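Local atomic coordinates of maintenance of ploidy protein MOB1 (Saccharomyces cerevisiae, PDB entry 2HJN), a protein that activates the Dbf2 protein kinase in the mitotic exit network, binding it so that the upstream kinase Cdc15 can phosphorylate it in late anaphase. Residues F24-S29 / D85-I90; V81-F86 / R168-I173; I90-G95 / Q198-T203; W119-G124 / V136-R141. One frame throughout, in Å; residues are numbered along the deposited sequence.

How the interactions relate
Interactions 1, 2 and 3 all draw on helix 75-97, using successive lengths of it: interaction 2 lies nearest its start and interaction 3 nearest its end, with centres about 17 Å apart. Asn-91 ties interaction 1 to interaction 3, its OD1 standing 2.6 Å from Tyr-26 OH. Interaction 4 joins the same network from helix 132-147, where Glu-137 OE1 is 3.0 Å from Thr-27 N, and the CE of Met-140 packs 3.4 Å from Asn-91 N. The zinc ion, held by Cys-101, Cys-106, His-183 and His-188, lies about 9 Å from the side chain of Tyr-26 and about 12 Å from that of Leu-201. Interactions 1 and 3 also touch the second subunit.

Interaction 1 (F24-S29 / D85-I90); sequences FNYTPS and DFYNQI
Tyr-87 points its ring at the loop with the hydroxyl leading, and the backbone carbonyl of Ser-29 meets it edge-on, in the plane of the ring. The bond from Tyr-87 OH to Ser-29 O is 2.8 Å long; the donor lies in the carbonyl plane, at 150° to the C=O bond. The same oxygen comes within 3.3 Å of Tyr-87 CE2, so it sits beside the C-O bond and slightly to one flank of the ring. With CG anti to the backbone N (chi1 162°), the phenol is carried out from helix 75-97 to the loop.

Tyr-26 comes from the loop side with its ring axis slanted across that of Tyr-87. Pro-28 N lies over one of its faces, 3.8 Å above the plane and toward the rim. The two hydroxyl oxygens are 4.0 Å apart, too far for a hydrogen bond; Tyr-26 OH bonds instead to Asn-91 OD1. Arg-141 NH2 from helix 132-147 bonds to both hydroxyls, and Ser-29 OG pairs with Gln-144 NE2. Tyr-87 is thus a buried phenol gripped twice: it donates a hydrogen bond to the carbonyl and accepts one from the guanidinium. The positive charge of Arg-141 would probably polarise the O-H and strengthen the donated bond.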
loop_
_atom_site.group_PDB
_atom_site.type_symbol
_atom_site.label_atom_id
_atom_site.label_comp_id
_atom_site.label_asym_id
_atom_site.label_seq_id
_atom_site.Cartn_x
_atom_site.Cartn_y
_atom_site.Cartn_z
ATOM N N PHE A 24 17.338 6.745 -4.545
ATOM C CA PHE A 24 16.949 6.603 -5.947
ATOM C C PHE A 24 15.877 5.536 -6.215
ATOM O O PHE A 24 15.774 5.093 -7.359
ATOM C CB PHE A 24 18.206 6.384 -6.830
ATOM C CG PHE A 24 19.306 7.402 -6.569
ATOM C CD1 PHE A 24 19.159 8.732 -6.994
ATOM C CD2 PHE A 24 20.454 7.036 -5.864
ATOM C CE1 PHE A 24 20.148 9.701 -6.709
ATOM C CE2 PHE A 24 21.463 7.978 -5.585
ATOM C CZ PHE A 24 21.309 9.308 -6.004
ATOM N N ASN A 25 15.084 5.173 -5.188
ATOM C CA ASN A 25 13.838 4.408 -5.328
ATOM C C ASN A 25 12.660 5.295 -5.762
ATOM O O ASN A 25 12.665 6.491 -5.544
ATOM C CB ASN A 25 13.450 3.712 -3.998
ATOM C CG ASN A 25 14.557 2.871 -3.424
ATOM O OD1 ASN A 25 15.516 2.490 -4.118
ATOM N ND2 ASN A 25 14.455 2.598 -2.123
ATOM N N TYR A 26 11.614 4.684 -6.309
ATOM C CA TYR A 26 10.393 5.398 -6.682
ATOM C C TYR A 26 9.808 6.151 -5.455
ATOM O O TYR A 26 9.712 5.568 -4.370
ATOM C CB TYR A 26 9.362 4.402 -7.247
ATOM C CG TYR A 26 8.009 5.051 -7.524
ATOM C CD1 TYR A 26 7.883 6.049 -8.497
ATOM C CD2 TYR A 26 6.870 4.718 -6.779
ATOM C CE1 TYR A 26 6.645 6.706 -8.736
ATOM C CE2 TYR A 26 5.611 5.374 -7.037
ATOM C CZ TYR A 26 5.528 6.357 -7.999
ATOM O OH TYR A 26 4.340 7.001 -8.289
ATOM N N THR A 27 9.534 7.458 -5.646
ATOM C CA THR A 27 8.769 8.296 -4.686
ATOM C C THR A 27 7.258 8.373 -5.020
ATOM O O THR A 27 6.856 8.896 -6.054
ATOM C CB THR A 27 9.375 9.745 -4.559
ATOM O OG1 THR A 27 10.778 9.652 -4.282
ATOM C CG2 THR A 27 8.708 10.527 -3.394
ATOM N N PRO A 28 6.387 7.813 -4.140
ATOM C CA PRO A 28 4.970 7.913 -4.489
ATOM C C PRO A 28 4.421 9.346 -4.440
ATOM O O PRO A 28 4.962 10.193 -3.748
ATOM C CB PRO A 28 4.285 6.956 -3.468
ATOM C CG PRO A 28 5.454 6.024 -2.959
ATOM C CD PRO A 28 6.603 7.041 -2.902
ATOM N N SER A 29 3.413 9.629 -5.256
ATOM C CA SER A 29 2.627 10.848 -5.232
ATOM C C SER A 29 1.194 10.497 -5.676
ATOM O O SER A 29 0.970 10.037 -6.785
ATOM C CB SER A 29 3.167 11.939 -6.183
ATOM O OG SER A 29 2.354 13.130 -6.139
ATOM N N ASP A 85 -7.857 7.291 -11.578
ATOM C CA ASP A 85 -8.017 6.176 -10.622
ATOM C C ASP A 85 -7.014 5.032 -10.858
ATOM O O ASP A 85 -6.520 4.462 -9.893
ATOM C CB ASP A 85 -9.417 5.572 -10.689
ATOM C CG ASP A 85 -10.523 6.526 -10.168
ATOM O OD1 ASP A 85 -10.207 7.541 -9.455
ATOM O OD2 ASP A 85 -11.716 6.227 -10.474
ATOM N N PHE A 86 -6.725 4.669 -12.106
ATOM C CA PHE A 86 -5.759 3.573 -12.343
ATOM C C PHE A 86 -4.321 3.939 -11.964
ATOM O O PHE A 86 -3.545 3.128 -11.417
ATOM C CB PHE A 86 -5.808 3.103 -13.794
ATOM C CG PHE A 86 -7.081 2.355 -14.141
ATOM C CD1 PHE A 86 -7.684 1.529 -13.216
ATOM C CD2 PHE A 86 -7.661 2.500 -15.393
ATOM C CE1 PHE A 86 -8.883 0.845 -13.527
ATOM C CE2 PHE A 86 -8.855 1.811 -15.725
ATOM C CZ PHE A 86 -9.473 1.002 -14.793
ATOM N N TYR A 87 -4.001 5.190 -12.228
ATOM C CA TYR A 87 -2.698 5.764 -11.831
ATOM C C TYR A 87 -2.571 5.646 -10.297
ATOM O O TYR A 87 -1.531 5.262 -9.747
ATOM C CB TYR A 87 -2.605 7.247 -12.251
ATOM C CG TYR A 87 -1.502 7.963 -11.481
ATOM C CD1 TYR A 87 -0.224 8.054 -12.032
ATOM C CD2 TYR A 87 -1.713 8.490 -10.189
ATOM C CE1 TYR A 87 0.815 8.685 -11.363
ATOM C CE2 TYR A 87 -0.655 9.094 -9.487
ATOM C CZ TYR A 87 0.608 9.173 -10.098
ATOM O OH TYR A 87 1.711 9.704 -9.493
ATOM N N ASN A 88 -3.645 5.978 -9.597
ATOM C CA ASN A 88 -3.582 5.969 -8.138
ATOM C C ASN A 88 -3.443 4.545 -7.535
ATOM O O ASN A 88 -2.734 4.359 -6.543
ATOM C CB ASN A 88 -4.803 6.752 -7.509
ATOM C CG ASN A 88 -4.613 8.279 -7.442
ATOM O OD1 ASN A 88 -3.508 8.796 -7.408
ATOM N ND2 ASN A 88 -5.745 9.008 -7.337
ATOM N N GLN A 89 -4.103 3.545 -8.127
ATOM C CA GLN A 89 -3.903 2.137 -7.714
ATOM C C GLN A 89 -2.446 1.680 -7.959
ATOM O O GLN A 89 -1.837 0.966 -7.118
ATOM C CB GLN A 89 -4.932 1.216 -8.444
ATOM C CG GLN A 89 -6.408 1.550 -8.033
ATOM C CD GLN A 89 -7.443 0.797 -8.822
ATOM O OE1 GLN A 89 -7.171 -0.303 -9.308
ATOM N NE2 GLN A 89 -8.663 1.382 -8.959
ATOM N N ILE A 90 -1.851 2.104 -9.080
ATOM C CA ILE A 90 -0.453 1.662 -9.449
ATOM C C ILE A 90 0.557 2.377 -8.526
ATOM O O ILE A 90 1.483 1.772 -8.008
ATOM C CB ILE A 90 -0.156 1.939 -10.936
ATOM C CG1 ILE A 90 -0.921 0.978 -11.834
ATOM C CG2 ILE A 90 1.337 1.797 -11.230
ATOM C CD1 ILE A 90 -1.035 1.517 -13.343
#

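Interaction 2 (V81-F86 / R168-I173); sequences VHCVDF and RVIQPI
Cys-83 holds its SG anti to the backbone N (chi1 -169°), which throws the sulfur straight across to helix 165-187, between Ile-170 and Ile-173. Ile-170 turns twice, with chi1 at -66° and chi2 at -71°, and the fold-back brings its terminal methyl round to the cysteine. Ile-173 offers its other branch, the CG2 methyl.

The touching is methyl against thiol, with no hydrogen bond between the two segments. Ile-173 CG2 stands 3.4 Å from Cys-83 SG, close packing for carbon and sulfur. Ile-170 CD1 comes alongside instead, 3.7 Å from Cys-83 CB and 4.0 Å from Cys-83 SG. Ile-173 CD1 is a little further off, 4.1 Å from Cys-83 SG, so the sulfur has methyls of both isoleucines about it. The CA atoms of Cys-83 and Ile-170 are 7.3 Å apart, a short spacing consistent with the small cysteine side chain.

The helix carrying the isoleucines is irregular here. It has a wide pi-type turn at 168-170, and a kink where Pro-172, lacking an N-H, gives no bond to the preceding turn; the bond from Ile-173 N to Val-169 O is weak, at 3.4 Å. Phe-147 of helix 132-147 also packs on Cys-83, while Trp-142 and Cys-143 pack on Ile-173. Apolar side chains from three helices, small, branched and aromatic, belong to the interior of the helical bundle at the core of the Mob1/phocein fold, where helices 75-97, 132-147, 165-187 and 198-214 lie together.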
loop_
_atom_site.group_PDB
_atom_site.type_symbol
_atom_site.label_atom_id
_atom_site.label_comp_id
_atom_site.label_asym_id
_atom_site.label_seq_id
_atom_site.Cartn_x
_atom_site.Cartn_y
_atom_site.Cartn_z
ATOM N N VAL A 81 -11.838 10.074 -15.575
ATOM C CA VAL A 81 -12.022 9.584 -14.191
ATOM C C VAL A 81 -11.261 8.293 -13.929
ATOM O O VAL A 81 -10.496 8.225 -12.969
ATOM C CB VAL A 81 -13.513 9.408 -13.774
ATOM C CG1 VAL A 81 -13.645 8.650 -12.407
ATOM C CG2 VAL A 81 -14.173 10.779 -13.661
ATOM N N HIS A 82 -11.457 7.282 -14.773
ATOM C CA HIS A 82 -10.791 6.013 -14.563
ATOM C C HIS A 82 -9.296 6.000 -14.809
ATOM O O HIS A 82 -8.607 5.208 -14.192
ATOM C CB HIS A 82 -11.477 4.889 -15.327
ATOM C CG HIS A 82 -12.851 4.621 -14.808
ATOM N ND1 HIS A 82 -13.108 3.686 -13.831
ATOM C CD2 HIS A 82 -14.020 5.251 -15.050
ATOM C CE1 HIS A 82 -14.389 3.723 -13.520
ATOM N NE2 HIS A 82 -14.969 4.660 -14.250
ATOM N N CYS A 83 -8.803 6.833 -15.732
ATOM C CA CYS A 83 -7.364 6.931 -15.965
ATOM C C CYS A 83 -6.634 7.470 -14.706
ATOM O O CYS A 83 -5.626 6.921 -14.302
ATOM C CB CYS A 83 -7.099 7.782 -17.225
ATOM S SG CYS A 83 -5.406 7.761 -17.836
ATOM N N VAL A 84 -7.156 8.518 -14.063
ATOM C CA VAL A 84 -6.567 9.004 -12.787
ATOM C C VAL A 84 -6.699 7.951 -11.666
ATOM O O VAL A 84 -5.751 7.737 -10.907
ATOM C CB VAL A 84 -7.152 10.349 -12.320
ATOM C CG1 VAL A 84 -6.663 10.718 -10.930
ATOM C CG2 VAL A 84 -6.845 11.490 -13.330
ATOM N N ASP A 85 -7.857 7.291 -11.578
ATOM C CA ASP A 85 -8.017 6.176 -10.622
ATOM C C ASP A 85 -7.014 5.032 -10.858
ATOM O O ASP A 85 -6.520 4.462 -9.893
ATOM C CB ASP A 85 -9.417 5.572 -10.689
ATOM C CG ASP A 85 -10.523 6.526 -10.168
ATOM O OD1 ASP A 85 -10.207 7.541 -9.455
ATOM O OD2 ASP A 85 -11.716 6.227 -10.474
ATOM N N PHE A 86 -6.725 4.669 -12.106
ATOM C CA PHE A 86 -5.759 3.573 -12.343
ATOM C C PHE A 86 -4.321 3.939 -11.964
ATOM O O PHE A 86 -3.545 3.128 -11.417
ATOM C CB PHE A 86 -5.808 3.103 -13.794
ATOM C CG PHE A 86 -7.081 2.355 -14.141
ATOM C CD1 PHE A 86 -7.684 1.529 -13.216
ATOM C CD2 PHE A 86 -7.661 2.500 -15.393
ATOM C CE1 PHE A 86 -8.883 0.845 -13.527
ATOM C CE2 PHE A 86 -8.855 1.811 -15.725
ATOM C CZ PHE A 86 -9.473 1.002 -14.793
ATOM N N ARG A 168 -5.043 10.262 -28.478
ATOM C CA ARG A 168 -3.802 11.016 -28.326
ATOM C C ARG A 168 -3.362 11.194 -26.869
ATOM O O ARG A 168 -2.195 11.485 -26.609
ATOM C CB ARG A 168 -3.955 12.377 -28.950
ATOM N N VAL A 169 -4.298 11.098 -25.930
ATOM C CA VAL A 169 -3.939 11.295 -24.509
ATOM C C VAL A 169 -4.147 10.027 -23.687
ATOM O O VAL A 169 -3.197 9.524 -23.050
ATOM C CB VAL A 169 -4.737 12.441 -23.857
ATOM C CG1 VAL A 169 -4.144 12.785 -22.462
ATOM C CG2 VAL A 169 -4.723 13.724 -24.735
ATOM N N ILE A 170 -5.378 9.508 -23.713
ATOM C CA ILE A 170 -5.743 8.318 -22.910
ATOM C C ILE A 170 -4.927 7.058 -23.296
ATOM O O ILE A 170 -4.285 6.403 -22.426
ATOM C CB ILE A 170 -7.292 8.066 -22.911
ATOM C CG1 ILE A 170 -8.082 9.190 -22.183
ATOM C CG2 ILE A 170 -7.627 6.688 -22.315
ATOM C CD1 ILE A 170 -7.915 9.212 -20.579
ATOM N N GLN A 171 -4.882 6.728 -24.581
ATOM C CA GLN A 171 -4.195 5.489 -25.023
ATOM C C GLN A 171 -2.714 5.357 -24.731
ATOM O O GLN A 171 -2.265 4.286 -24.285
ATOM C CB GLN A 171 -4.502 5.140 -26.496
ATOM C CG GLN A 171 -5.744 4.310 -26.604
ATOM C CD GLN A 171 -6.162 4.052 -28.027
ATOM O OE1 GLN A 171 -5.880 2.978 -28.565
ATOM N NE2 GLN A 171 -6.825 5.034 -28.662
ATOM N N PRO A 172 -1.933 6.435 -24.982
ATOM C CA PRO A 172 -0.517 6.465 -24.582
ATOM C C PRO A 172 -0.329 6.290 -23.050
ATOM O O PRO A 172 0.532 5.508 -22.630
ATOM C CB PRO A 172 -0.058 7.838 -25.068
ATOM C CG PRO A 172 -1.071 8.154 -26.309
ATOM C CD PRO A 172 -2.339 7.645 -25.750
ATOM N N ILE A 173 -1.161 6.953 -22.246
ATOM C CA ILE A 173 -1.100 6.804 -20.797
ATOM C C ILE A 173 -1.372 5.355 -20.337
ATOM O O ILE A 173 -0.617 4.825 -19.521
ATOM C CB ILE A 173 -2.078 7.788 -20.041
ATOM C CG1 ILE A 173 -1.626 9.257 -20.184
ATOM C CG2 ILE A 173 -2.082 7.471 -18.526
ATOM C CD1 ILE A 173 -2.795 10.280 -19.758
#

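Interaction 3 (I90-G95 / Q198-T203); sequences INMLYG and QTVLNT
Leu-93 and Leu-201 meet by their methyls, and every contact across this pair of helices is apolar. Leu-93 uses both branches: CD1 is 3.9 Å from Leu-201 CD1, and CD2 sits 4.0 Å from Leu-201 CA while also reaching Val-200 CG1. Met-92, present as selenomethionine, approaches Val-200 at about a right angle. Its chain bends twice, at chi2 and chi3, and curls so that the terminal CE lies 3.7 Å from Val-200 CG1. That one valine methyl therefore takes both Met-92 and Leu-93. The axes of the two short segments run at 146° to each other, roughly antiparallel, and come no closer than 11.0 Å, a wide spacing bridged by these long side chains.

Hydrogen bonds keep to the individual helices and their surroundings. Thr-203 OG1 turns back to Thr-199 O at 2.7 Å, lying 38° out of the carbonyl plane, while Thr-203 N reaches that oxygen from the opposite face, so it accepts twice. Asn-202 is held by Tyr-185 OH and Glu-60.

Val-200 also packs against Val-200 of the second subunit, and Met-92 against Ser-96 of that subunit. Methyl groups thus join helix 75-97 to helix 198-214 and continue into the homodimer interface, so cohesion here probably rests on close fit and exclusion of water, while polar groups find their hydrogen bonds off this interface, within the helix or with neighbours such as Tyr-185 and Glu-60.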
loop_
_atom_site.group_PDB
_atom_site.type_symbol
_atom_site.label_atom_id
_atom_site.label_comp_id
_atom_site.label_asym_id
_atom_site.label_seq_id
_atom_site.Cartn_x
_atom_site.Cartn_y
_atom_site.Cartn_z
ATOM N N ILE A 90 -1.851 2.104 -9.080
ATOM C CA ILE A 90 -0.453 1.662 -9.449
ATOM C C ILE A 90 0.557 2.377 -8.526
ATOM O O ILE A 90 1.483 1.772 -8.008
ATOM C CB ILE A 90 -0.156 1.939 -10.936
ATOM C CG1 ILE A 90 -0.921 0.978 -11.834
ATOM C CG2 ILE A 90 1.337 1.797 -11.230
ATOM C CD1 ILE A 90 -1.035 1.517 -13.343
ATOM N N ASN A 91 0.309 3.659 -8.271
ATOM C CA ASN A 91 1.030 4.416 -7.251
ATOM C C ASN A 91 1.013 3.742 -5.859
ATOM O O ASN A 91 2.083 3.614 -5.222
ATOM C CB ASN A 91 0.470 5.868 -7.130
ATOM C CG ASN A 91 1.307 6.715 -6.211
ATOM O OD1 ASN A 91 2.502 6.971 -6.492
ATOM N ND2 ASN A 91 0.717 7.152 -5.086
HETATM N N MSE A 92 -0.168 3.299 -5.404
HETATM C CA MSE A 92 -0.284 2.614 -4.104
HETATM C C MSE A 92 0.448 1.267 -4.121
HETATM O O MSE A 92 1.186 0.933 -3.170
HETATM C CB MSE A 92 -1.770 2.467 -3.679
HETATM C CG MSE A 92 -1.976 1.611 -2.368
HETATM SE SE MSE A 92 -1.949 -0.320 -2.731
HETATM C CE MSE A 92 -3.625 -0.305 -3.727
ATOM N N LEU A 93 0.316 0.528 -5.218
ATOM C CA LEU A 93 0.979 -0.781 -5.351
ATOM C C LEU A 93 2.517 -0.674 -5.484
ATOM O O LEU A 93 3.245 -1.403 -4.823
ATOM C CB LEU A 93 0.354 -1.578 -6.491
ATOM C CG LEU A 93 -1.083 -2.118 -6.251
ATOM C CD1 LEU A 93 -1.699 -2.449 -7.599
ATOM C CD2 LEU A 93 -1.151 -3.352 -5.316
ATOM N N TYR A 94 3.026 0.265 -6.286
ATOM C CA TYR A 94 4.516 0.469 -6.345
ATOM C C TYR A 94 5.065 0.975 -5.052
ATOM O O TYR A 94 6.134 0.557 -4.583
ATOM C CB TYR A 94 4.944 1.349 -7.540
ATOM C CG TYR A 94 6.158 0.814 -8.249
ATOM C CD1 TYR A 94 6.027 0.047 -9.400
ATOM C CD2 TYR A 94 7.439 1.040 -7.760
ATOM C CE1 TYR A 94 7.141 -0.482 -10.041
ATOM C CE2 TYR A 94 8.596 0.520 -8.421
ATOM C CZ TYR A 94 8.425 -0.236 -9.552
ATOM O OH TYR A 94 9.509 -0.740 -10.213
ATOM N N GLY A 95 4.308 1.824 -4.419
ATOM C CA GLY A 95 4.682 2.381 -3.139
ATOM C C GLY A 95 4.842 1.330 -2.080
ATOM O O GLY A 95 5.644 1.494 -1.189
ATOM N N GLN A 198 -1.719 -9.725 -2.873
ATOM C CA GLN A 198 -1.975 -10.467 -4.127
ATOM C C GLN A 198 -3.347 -10.216 -4.704
ATOM O O GLN A 198 -3.478 -10.048 -5.927
ATOM C CB GLN A 198 -1.695 -11.993 -4.009
ATOM C CG GLN A 198 -2.524 -12.686 -2.942
ATOM C CD GLN A 198 -1.802 -12.935 -1.650
ATOM O OE1 GLN A 198 -1.849 -14.065 -1.078
ATOM N NE2 GLN A 198 -1.138 -11.925 -1.164
ATOM N N THR A 199 -4.368 -10.137 -3.837
ATOM C CA THR A 199 -5.773 -9.981 -4.292
ATOM C C THR A 199 -6.051 -8.539 -4.741
ATOM O O THR A 199 -6.677 -8.328 -5.775
ATOM C CB THR A 199 -6.818 -10.510 -3.224
ATOM O OG1 THR A 199 -6.530 -11.878 -2.880
ATOM C CG2 THR A 199 -8.241 -10.467 -3.780
ATOM N N VAL A 200 -5.510 -7.557 -4.009
ATOM C CA VAL A 200 -5.588 -6.166 -4.415
ATOM C C VAL A 200 -4.859 -5.970 -5.769
ATOM O O VAL A 200 -5.361 -5.241 -6.649
ATOM C CB VAL A 200 -5.028 -5.207 -3.331
ATOM C CG1 VAL A 200 -4.992 -3.766 -3.851
ATOM C CG2 VAL A 200 -5.876 -5.247 -2.110
ATOM N N LEU A 201 -3.693 -6.599 -5.937
ATOM C CA LEU A 201 -2.932 -6.444 -7.203
ATOM C C LEU A 201 -3.737 -7.043 -8.360
ATOM O O LEU A 201 -3.926 -6.401 -9.387
ATOM C CB LEU A 201 -1.547 -7.146 -7.121
ATOM C CG LEU A 201 -0.690 -7.196 -8.400
ATOM C CD1 LEU A 201 -0.507 -5.826 -9.070
ATOM C CD2 LEU A 201 0.712 -7.872 -8.083
ATOM N N ASN A 202 -4.198 -8.284 -8.178
ATOM C CA ASN A 202 -4.929 -9.025 -9.226
ATOM C C ASN A 202 -6.274 -8.367 -9.557
ATOM O O ASN A 202 -6.678 -8.362 -10.726
ATOM C CB ASN A 202 -5.135 -10.514 -8.868
ATOM C CG ASN A 202 -3.841 -11.323 -8.821
ATOM O OD1 ASN A 202 -2.788 -10.916 -9.321
ATOM N ND2 ASN A 202 -3.921 -12.498 -8.179
ATOM N N THR A 203 -6.935 -7.807 -8.546
ATOM C CA THR A 203 -8.208 -7.083 -8.746
ATOM C C THR A 203 -8.043 -5.805 -9.543
ATOM O O THR A 203 -8.806 -5.578 -10.470
ATOM C CB THR A 203 -8.994 -6.820 -7.406
ATOM O OG1 THR A 203 -9.244 -8.085 -6.730
ATOM C CG2 THR A 203 -10.323 -6.132 -7.682
#

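Interaction 4 (W119-G124 / V136-R141); sequences WAFQKG and VECLMR
The indole of Trp-119 presents one face to Cys-138 and Leu-139: Cys-138 CB lies 3.5 Å above its plane toward the rim, and Leu-139 N is over that face too. At the edge of the indole, in its plane, is Phe-121 CD2, while Trp-119 CD1 rests over a face of the Phe-121 ring. This is a CH-pi contact joined to sulfur-aromatic ones, laying the loop after strand 115-117 on helix 132-147 of the helical core.

Cys-138 CB is 3.8 Å from the centroid of the five-membered ring of Trp-119 and only 21° off its normal. The thiol leans away more obliquely, with SG 3.7 Å from Phe-121 CE2, so the two aromatic side chains share one cysteine. With CG anti to the backbone N (chi1 -169°), Trp-119 carries its six-membered ring slantwise over the helix from Cys-138 to Leu-139, and CH2 comes to 3.7 Å from Leu-139 CA. Leu-139 stands at about a right angle to the indole, its CB 4.0 Å from Trp-119 CZ3. Arg-176 of helix 165-187 touches both Trp-119 and Leu-139, and Leu-177 packs on the leucine.

One turn apart on the helix, Arg-141 NH1 bridges to Glu-137 OE2 at 2.9 Å, the oxygen in the guanidinium plane but the nitrogen 60° out of the carboxylate plane.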
loop_
_atom_site.group_PDB
_atom_site.type_symbol
_atom_site.label_atom_id
_atom_site.label_comp_id
_atom_site.label_asym_id
_atom_site.label_seq_id
_atom_site.Cartn_x
_atom_site.Cartn_y
_atom_site.Cartn_z
ATOM N N TRP A 119 12.969 4.749 -22.106
ATOM C CA TRP A 119 12.402 6.108 -21.858
ATOM C C TRP A 119 13.144 7.164 -22.666
ATOM O O TRP A 119 14.366 7.217 -22.634
ATOM C CB TRP A 119 12.486 6.498 -20.355
ATOM C CG TRP A 119 11.698 7.754 -19.962
ATOM C CD1 TRP A 119 12.202 8.993 -19.636
ATOM C CD2 TRP A 119 10.278 7.882 -19.919
ATOM N NE1 TRP A 119 11.176 9.854 -19.363
ATOM C CE2 TRP A 119 9.985 9.205 -19.548
ATOM C CE3 TRP A 119 9.213 6.985 -20.155
ATOM C CZ2 TRP A 119 8.677 9.666 -19.400
ATOM C CZ3 TRP A 119 7.905 7.441 -20.018
ATOM C CH2 TRP A 119 7.647 8.771 -19.643
ATOM N N ALA A 120 12.384 8.005 -23.369
ATOM C CA ALA A 120 12.941 9.227 -23.970
ATOM C C ALA A 120 12.818 10.399 -23.010
ATOM O O ALA A 120 11.707 10.790 -22.589
ATOM C CB ALA A 120 12.275 9.545 -25.256
ATOM N N PHE A 121 13.981 10.943 -22.655
ATOM C CA PHE A 121 14.086 11.996 -21.663
ATOM C C PHE A 121 13.677 13.363 -22.236
ATOM O O PHE A 121 13.056 14.155 -21.542
ATOM C CB PHE A 121 15.523 12.058 -21.108
ATOM C CG PHE A 121 15.790 11.048 -20.044
ATOM C CD1 PHE A 121 16.491 9.883 -20.335
ATOM C CD2 PHE A 121 15.285 11.220 -18.778
ATOM C CE1 PHE A 121 16.705 8.932 -19.354
ATOM C CE2 PHE A 121 15.488 10.265 -17.789
ATOM C CZ PHE A 121 16.202 9.127 -18.078
ATOM N N GLN A 122 14.039 13.613 -23.498
ATOM C CA GLN A 122 13.603 14.795 -24.254
ATOM C C GLN A 122 12.637 14.378 -25.374
ATOM O O GLN A 122 12.942 13.469 -26.131
ATOM C CB GLN A 122 14.818 15.499 -24.835
ATOM N N LYS A 123 11.477 15.021 -25.490
ATOM C CA LYS A 123 10.467 14.559 -26.482
ATOM C C LYS A 123 10.964 14.638 -27.948
ATOM O O LYS A 123 11.623 15.604 -28.330
ATOM C CB LYS A 123 9.118 15.266 -26.300
ATOM C CG LYS A 123 7.931 14.511 -26.903
ATOM C CD LYS A 123 6.664 15.372 -26.963
ATOM C CE LYS A 123 6.596 16.204 -28.253
ATOM N NZ LYS A 123 6.357 15.367 -29.486
ATOM N N GLY A 124 10.669 13.599 -28.738
ATOM C CA GLY A 124 11.228 13.435 -30.094
ATOM C C GLY A 124 12.629 12.837 -30.221
ATOM O O GLY A 124 13.147 12.708 -31.335
ATOM N N VAL A 136 10.159 4.212 -13.660
ATOM C CA VAL A 136 8.844 4.327 -13.009
ATOM C C VAL A 136 8.605 5.754 -12.500
ATOM O O VAL A 136 7.574 6.376 -12.798
ATOM C CB VAL A 136 8.659 3.239 -11.905
ATOM C CG1 VAL A 136 7.271 3.409 -11.155
ATOM C CG2 VAL A 136 8.719 1.873 -12.546
ATOM N N GLU A 137 9.626 6.308 -11.854
ATOM C CA GLU A 137 9.605 7.691 -11.440
ATOM C C GLU A 137 9.281 8.656 -12.570
ATOM O O GLU A 137 8.366 9.471 -12.437
ATOM C CB GLU A 137 10.938 8.056 -10.734
ATOM C CG GLU A 137 11.048 9.501 -10.251
ATOM C CD GLU A 137 10.234 9.805 -9.004
ATOM O OE1 GLU A 137 10.137 8.916 -8.160
ATOM O OE2 GLU A 137 9.718 10.947 -8.838
ATOM N N CYS A 138 10.062 8.610 -13.661
ATOM C CA CYS A 138 9.874 9.478 -14.833
ATOM C C CYS A 138 8.472 9.316 -15.434
ATOM O O CYS A 138 7.815 10.311 -15.794
ATOM C CB CYS A 138 10.918 9.103 -15.905
ATOM S SG CYS A 138 12.645 9.654 -15.526
ATOM N N LEU A 139 8.044 8.060 -15.615
ATOM C CA LEU A 139 6.754 7.763 -16.209
ATOM C C LEU A 139 5.624 8.304 -15.370
ATOM O O LEU A 139 4.721 8.933 -15.924
ATOM C CB LEU A 139 6.510 6.259 -16.436
ATOM C CG LEU A 139 5.191 5.683 -16.970
ATOM C CD1 LEU A 139 5.409 4.254 -17.494
ATOM C CD2 LEU A 139 4.140 5.509 -15.934
HETATM N N MSE A 140 5.629 8.006 -14.071
HETATM C CA MSE A 140 4.527 8.438 -13.170
HETATM C C MSE A 140 4.477 9.954 -13.053
HETATM O O MSE A 140 3.397 10.522 -13.088
HETATM C CB MSE A 140 4.678 7.831 -11.784
HETATM C CG MSE A 140 4.594 6.303 -11.786
HETATM SE SE MSE A 140 2.836 5.542 -12.380
HETATM C CE MSE A 140 2.104 5.486 -10.575
ATOM N N ARG A 141 5.628 10.616 -12.901
ATOM C CA ARG A 141 5.675 12.103 -12.893
ATOM C C ARG A 141 5.187 12.679 -14.238
ATOM O O ARG A 141 4.565 13.715 -14.262
ATOM C CB ARG A 141 7.094 12.663 -12.595
ATOM C CG ARG A 141 7.642 12.520 -11.120
ATOM C CD ARG A 141 6.670 12.876 -9.953
ATOM N NE ARG A 141 5.613 11.873 -9.683
ATOM C CZ ARG A 141 5.764 10.710 -9.070
ATOM N NH1 ARG A 141 6.943 10.276 -8.647
ATOM N NH2 ARG A 141 4.705 9.939 -8.898
#